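Local structure of resiniferatoxin-binding, phosphotriesterase-related protein (Rhodobacter sphaeroides 2.4.1, 3K2G) at residues E188-V200 with R219-L231. The protein binds two zinc ions in a TIM-barrel fold of the phosphotriesterase family and is probably a metal-dependent phosphoric ester hydrolase. Numbering follows the deposited sequence.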
loop_
_atom_site.group_PDB
_atom_site.type_symbol
_atom_site.label_atom_id
_atom_site.label_comp_id
_atom_site.label_asym_id
_atom_site.label_seq_id
_atom_site.Cartn_x
_atom_site.Cartn_y
_atom_site.Cartn_z
ATOM N N GLU B 188 23.736 7.893 -27.376
ATOM C CA GLU B 188 23.311 6.633 -26.785
ATOM C C GLU B 188 22.159 6.042 -27.595
ATOM O O GLU B 188 22.060 4.822 -27.742
ATOM C CB GLU B 188 22.906 6.857 -25.326
ATOM C CG GLU B 188 24.010 7.533 -24.520
ATOM C CD GLU B 188 23.605 7.865 -23.103
ATOM O OE1 GLU B 188 22.423 8.188 -22.879
ATOM O OE2 GLU B 188 24.480 7.821 -22.215
ATOM N N GLU B 189 21.305 6.912 -28.128
ATOM C CA GLU B 189 20.172 6.479 -28.941
ATOM C C GLU B 189 20.688 5.858 -30.234
ATOM O O GLU B 189 20.180 4.829 -30.686
ATOM C CB GLU B 189 19.261 7.661 -29.280
ATOM C CG GLU B 189 17.984 7.248 -30.001
ATOM C CD GLU B 189 17.077 8.422 -30.331
ATOM O OE1 GLU B 189 16.691 9.163 -29.402
ATOM O OE2 GLU B 189 16.740 8.599 -31.521
ATOM N N LYS B 190 21.692 6.501 -30.830
ATOM C CA LYS B 190 22.298 6.008 -32.064
ATOM C C LYS B 190 22.933 4.657 -31.773
ATOM O O LYS B 190 22.822 3.716 -32.558
ATOM C CB LYS B 190 23.379 6.971 -32.555
ATOM C CG LYS B 190 24.032 6.552 -33.873
ATOM C CD LYS B 190 25.235 7.427 -34.197
ATOM C CE LYS B 190 26.339 7.241 -33.167
ATOM N NZ LYS B 190 27.467 8.187 -33.365
ATOM N N SER B 191 23.611 4.577 -30.634
ATOM C CA SER B 191 24.261 3.348 -30.217
ATOM C C SER B 191 23.234 2.223 -30.099
ATOM O O SER B 191 23.442 1.125 -30.616
ATOM C CB SER B 191 24.946 3.561 -28.864
ATOM O OG SER B 191 25.414 2.339 -28.328
ATOM N N LEU B 192 22.127 2.506 -29.419
ATOM C CA LEU B 192 21.073 1.515 -29.226
ATOM C C LEU B 192 20.409 1.100 -30.535
ATOM O O LEU B 192 20.058 -0.065 -30.710
ATOM C CB LEU B 192 20.013 2.044 -28.256
ATOM C CG LEU B 192 18.898 1.046 -27.910
ATOM C CD1 LEU B 192 19.507 -0.218 -27.321
ATOM C CD2 LEU B 192 17.917 1.672 -26.932
ATOM N N ARG B 193 20.225 2.052 -31.445
ATOM C CA ARG B 193 19.616 1.752 -32.737
ATOM C C ARG B 193 20.527 0.819 -33.531
ATOM O O ARG B 193 20.060 -0.127 -34.165
ATOM C CB ARG B 193 19.361 3.038 -33.531
ATOM C CG ARG B 193 18.252 3.915 -32.960
ATOM C CD ARG B 193 17.952 5.098 -33.874
ATOM N NE ARG B 193 16.847 5.925 -33.389
ATOM C CZ ARG B 193 15.578 5.530 -33.326
ATOM N NH1 ARG B 193 15.234 4.313 -33.719
ATOM N NH2 ARG B 193 14.649 6.354 -32.865
ATOM N N GLY B 194 21.830 1.080 -33.481
ATOM C CA GLY B 194 22.775 0.236 -34.190
ATOM C C GLY B 194 22.788 -1.159 -33.586
ATOM O O GLY B 194 22.923 -2.161 -34.292
ATOM N N ALA B 195 22.641 -1.225 -32.267
ATOM C CA ALA B 195 22.626 -2.507 -31.580
ATOM C C ALA B 195 21.374 -3.299 -31.963
ATOM O O ALA B 195 21.446 -4.503 -32.200
ATOM C CB ALA B 195 22.674 -2.295 -30.072
ATOM N N ALA B 196 20.229 -2.623 -32.028
ATOM C CA ALA B 196 18.981 -3.289 -32.382
ATOM C C ALA B 196 19.044 -3.794 -33.820
ATOM O O ALA B 196 18.542 -4.872 -34.126
ATOM C CB ALA B 196 17.804 -2.339 -32.210
ATOM N N ARG B 197 19.657 -3.014 -34.703
ATOM C CA ARG B 197 19.777 -3.435 -36.091
ATOM C C ARG B 197 20.691 -4.646 -36.143
ATOM O O ARG B 197 20.496 -5.552 -36.951
ATOM C CB ARG B 197 20.317 -2.291 -36.956
ATOM C CG ARG B 197 19.329 -1.137 -37.050
ATOM C CD ARG B 197 19.831 0.029 -37.890
ATOM N NE ARG B 197 18.949 1.186 -37.749
ATOM C CZ ARG B 197 19.211 2.397 -38.234
ATOM N NH1 ARG B 197 20.335 2.616 -38.901
ATOM N NH2 ARG B 197 18.355 3.395 -38.038
ATOM N N ALA B 198 21.684 -4.673 -35.260
ATOM C CA ALA B 198 22.605 -5.801 -35.211
ATOM C C ALA B 198 21.858 -7.010 -34.672
ATOM O O ALA B 198 22.171 -8.150 -35.020
ATOM C CB ALA B 198 23.801 -5.479 -34.316
ATOM N N GLN B 199 20.863 -6.765 -33.823
ATOM C CA GLN B 199 20.085 -7.860 -33.258
ATOM C C GLN B 199 19.308 -8.534 -34.389
ATOM O O GLN B 199 19.232 -9.763 -34.460
ATOM C CB GLN B 199 19.129 -7.331 -32.187
ATOM C CG GLN B 199 18.558 -8.387 -31.239
ATOM C CD GLN B 199 17.565 -9.320 -31.910
ATOM O OE1 GLN B 199 16.638 -8.870 -32.585
ATOM N NE2 GLN B 199 17.746 -10.629 -31.713
ATOM N N VAL B 200 18.737 -7.728 -35.277
ATOM C CA VAL B 200 17.977 -8.267 -36.404
ATOM C C VAL B 200 18.897 -9.021 -37.364
ATOM O O VAL B 200 18.584 -10.132 -37.802
ATOM C CB VAL B 200 17.256 -7.138 -37.187
ATOM C CG1 VAL B 200 16.540 -7.716 -38.410
ATOM C CG2 VAL B 200 16.253 -6.433 -36.280
ATOM N N ARG B 219 10.575 3.363 -23.125
ATOM C CA ARG B 219 11.083 4.138 -24.254
ATOM C C ARG B 219 12.176 3.320 -24.949
ATOM O O ARG B 219 12.318 3.362 -26.175
ATOM C CB ARG B 219 11.662 5.479 -23.784
ATOM C CG ARG B 219 12.320 6.272 -24.910
ATOM C CD ARG B 219 12.929 7.589 -24.441
ATOM N NE ARG B 219 13.631 8.267 -25.531
ATOM C CZ ARG B 219 14.354 9.375 -25.390
ATOM N NH1 ARG B 219 14.476 9.944 -24.197
ATOM N NH2 ARG B 219 14.959 9.913 -26.443
ATOM N N VAL B 220 12.947 2.582 -24.152
ATOM C CA VAL B 220 14.016 1.735 -24.679
ATOM C C VAL B 220 13.410 0.645 -25.549
ATOM O O VAL B 220 13.866 0.419 -26.668
ATOM C CB VAL B 220 14.846 1.053 -23.543
ATOM C CG1 VAL B 220 15.589 -0.168 -24.085
ATOM C CG2 VAL B 220 15.855 2.037 -22.965
ATOM N N LEU B 221 12.382 -0.030 -25.035
ATOM C CA LEU B 221 11.732 -1.096 -25.795
ATOM C C LEU B 221 11.033 -0.552 -27.038
ATOM O O LEU B 221 10.977 -1.228 -28.069
ATOM C CB LEU B 221 10.731 -1.859 -24.922
ATOM C CG LEU B 221 11.335 -2.687 -23.781
ATOM C CD1 LEU B 221 10.231 -3.498 -23.094
ATOM C CD2 LEU B 221 12.421 -3.622 -24.321
ATOM N N ASP B 222 10.500 0.663 -26.941
ATOM C CA ASP B 222 9.832 1.282 -28.085
ATOM C C ASP B 222 10.839 1.410 -29.228
ATOM O O ASP B 222 10.516 1.152 -30.389
ATOM C CB ASP B 222 9.304 2.681 -27.729
ATOM C CG ASP B 222 8.005 2.645 -26.929
ATOM O OD1 ASP B 222 7.478 1.547 -26.659
ATOM O OD2 ASP B 222 7.511 3.735 -26.571
ATOM N N LEU B 223 12.061 1.808 -28.891
ATOM C CA LEU B 223 13.109 1.981 -29.891
ATOM C C LEU B 223 13.565 0.633 -30.455
ATOM O O LEU B 223 13.709 0.468 -31.671
ATOM C CB LEU B 223 14.288 2.739 -29.279
ATOM C CG LEU B 223 15.484 3.002 -30.196
ATOM C CD1 LEU B 223 16.278 4.191 -29.679
ATOM C CD2 LEU B 223 16.358 1.754 -30.267
ATOM N N VAL B 224 13.802 -0.330 -29.575
ATOM C CA VAL B 224 14.216 -1.645 -30.028
ATOM C C VAL B 224 13.132 -2.230 -30.938
ATOM O O VAL B 224 13.421 -2.906 -31.924
ATOM C CB VAL B 224 14.458 -2.580 -28.833
ATOM C CG1 VAL B 224 14.574 -4.010 -29.296
ATOM C CG2 VAL B 224 15.726 -2.164 -28.116
ATOM N N GLU B 225 11.880 -1.943 -30.606
ATOM C CA GLU B 225 10.746 -2.438 -31.368
ATOM C C GLU B 225 10.655 -1.813 -32.760
ATOM O O GLU B 225 10.516 -2.529 -33.757
ATOM C CB GLU B 225 9.463 -2.169 -30.579
ATOM C CG GLU B 225 8.201 -2.721 -31.191
ATOM C CD GLU B 225 7.022 -2.607 -30.246
ATOM O OE1 GLU B 225 6.628 -1.471 -29.907
ATOM O OE2 GLU B 225 6.493 -3.658 -29.836
ATOM N N GLU B 226 10.745 -0.487 -32.837
ATOM C CA GLU B 226 10.651 0.183 -34.129
ATOM C C GLU B 226 11.843 -0.097 -35.037
ATOM O O GLU B 226 11.805 0.221 -36.227
ATOM C CB GLU B 226 10.463 1.698 -33.953
ATOM C CG GLU B 226 11.616 2.440 -33.312
ATOM C CD GLU B 226 11.317 3.921 -33.133
ATOM O OE1 GLU B 226 10.349 4.251 -32.411
ATOM O OE2 GLU B 226 12.043 4.755 -33.714
ATOM N N GLU B 227 12.899 -0.683 -34.483
ATOM C CA GLU B 227 14.065 -1.017 -35.283
ATOM C C GLU B 227 13.921 -2.453 -35.762
ATOM O O GLU B 227 14.813 -2.992 -36.415
ATOM C CB GLU B 227 15.359 -0.866 -34.478
ATOM C CG GLU B 227 15.860 0.562 -34.326
ATOM C CD GLU B 227 16.160 1.246 -35.658
ATOM O OE1 GLU B 227 16.391 0.543 -36.665
ATOM O OE2 GLU B 227 16.182 2.493 -35.688
ATOM N N GLY B 228 12.792 -3.069 -35.423
ATOM C CA GLY B 228 12.532 -4.438 -35.839
ATOM C C GLY B 228 13.192 -5.520 -35.007
ATOM O O GLY B 228 13.188 -6.693 -35.392
ATOM N N ALA B 229 13.760 -5.150 -33.865
ATOM C CA ALA B 229 14.416 -6.135 -33.015
ATOM C C ALA B 229 13.408 -6.961 -32.214
ATOM O O ALA B 229 12.260 -6.556 -32.025
ATOM C CB ALA B 229 15.402 -5.455 -32.093
ATOM N N ASP B 230 13.866 -8.115 -31.739
ATOM C CA ASP B 230 13.054 -9.070 -30.991
ATOM C C ASP B 230 12.992 -8.794 -29.482
ATOM O O ASP B 230 13.920 -9.129 -28.747
ATOM C CB ASP B 230 13.628 -10.469 -31.226
ATOM C CG ASP B 230 12.638 -11.572 -30.919
ATOM O OD1 ASP B 230 11.681 -11.330 -30.153
ATOM O OD2 ASP B 230 12.837 -12.691 -31.439
ATOM N N LEU B 231 11.894 -8.209 -29.014
ATOM C CA LEU B 231 11.762 -7.910 -27.589
ATOM C C LEU B 231 11.875 -9.165 -26.730
ATOM O O LEU B 231 12.321 -9.103 -25.591
ATOM C CB LEU B 231 10.423 -7.223 -27.308
ATOM C CG LEU B 231 10.143 -5.906 -28.038
ATOM C CD1 LEU B 231 8.832 -5.319 -27.541
ATOM C CD2 LEU B 231 11.285 -4.923 -27.798
HETATM O O HOH W 1 15.586 -12.628 -33.023
#
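Glu226 OE2 is gripped end-on by both terminal nitrogens of Arg193, NH1 and NH2 each 3.2 Å from it and arriving from the same face of the carboxylate, well above its plane. A partly exposed arginine between two helices can thus serve several acids at once. Arg193 NH1 also gives the shortest hydrogen bond between the two segments, 2.8 Å to Glu227 OE2, on its anti lone pair, while NE turns back to Glu189 OE2 one helical turn earlier. Leu223 CD1 lies 3.9 Å above the centre of the Arg193 guanidinium, with charges around the edge, which together should restrict its rotation. Glu227, bent at chi2 (-60°), swings its carboxylate between two arginines: Arg197 NE reaches OE1 at 2.9 Å in a nearly straight bond, and Arg197 NH1 pairs in addition with Asp151. Beneath this network, Leu192 and Leu223 lie alongside one another, running opposite ways, with Leu192 CG 3.5 Å from Leu223 CD2, and the Ala196 methyl sits against Glu227 CB. Beyond the Schellman motif at Gly228, Asp230 N donates to Gln199 OE1 (3.0 Å) from above the carbonyl plane; Gln199 NE2 bonds Leu204 O, and Asp230 OD1 bonds Arg232 N. Helices 186-202 and 217-226, whose segments are inclined at 48°, both pack on strand 206-208, Leu192 on Val208 and Val224 on Leu206, as successive outer helices of the beta/alpha (TIM) barrel.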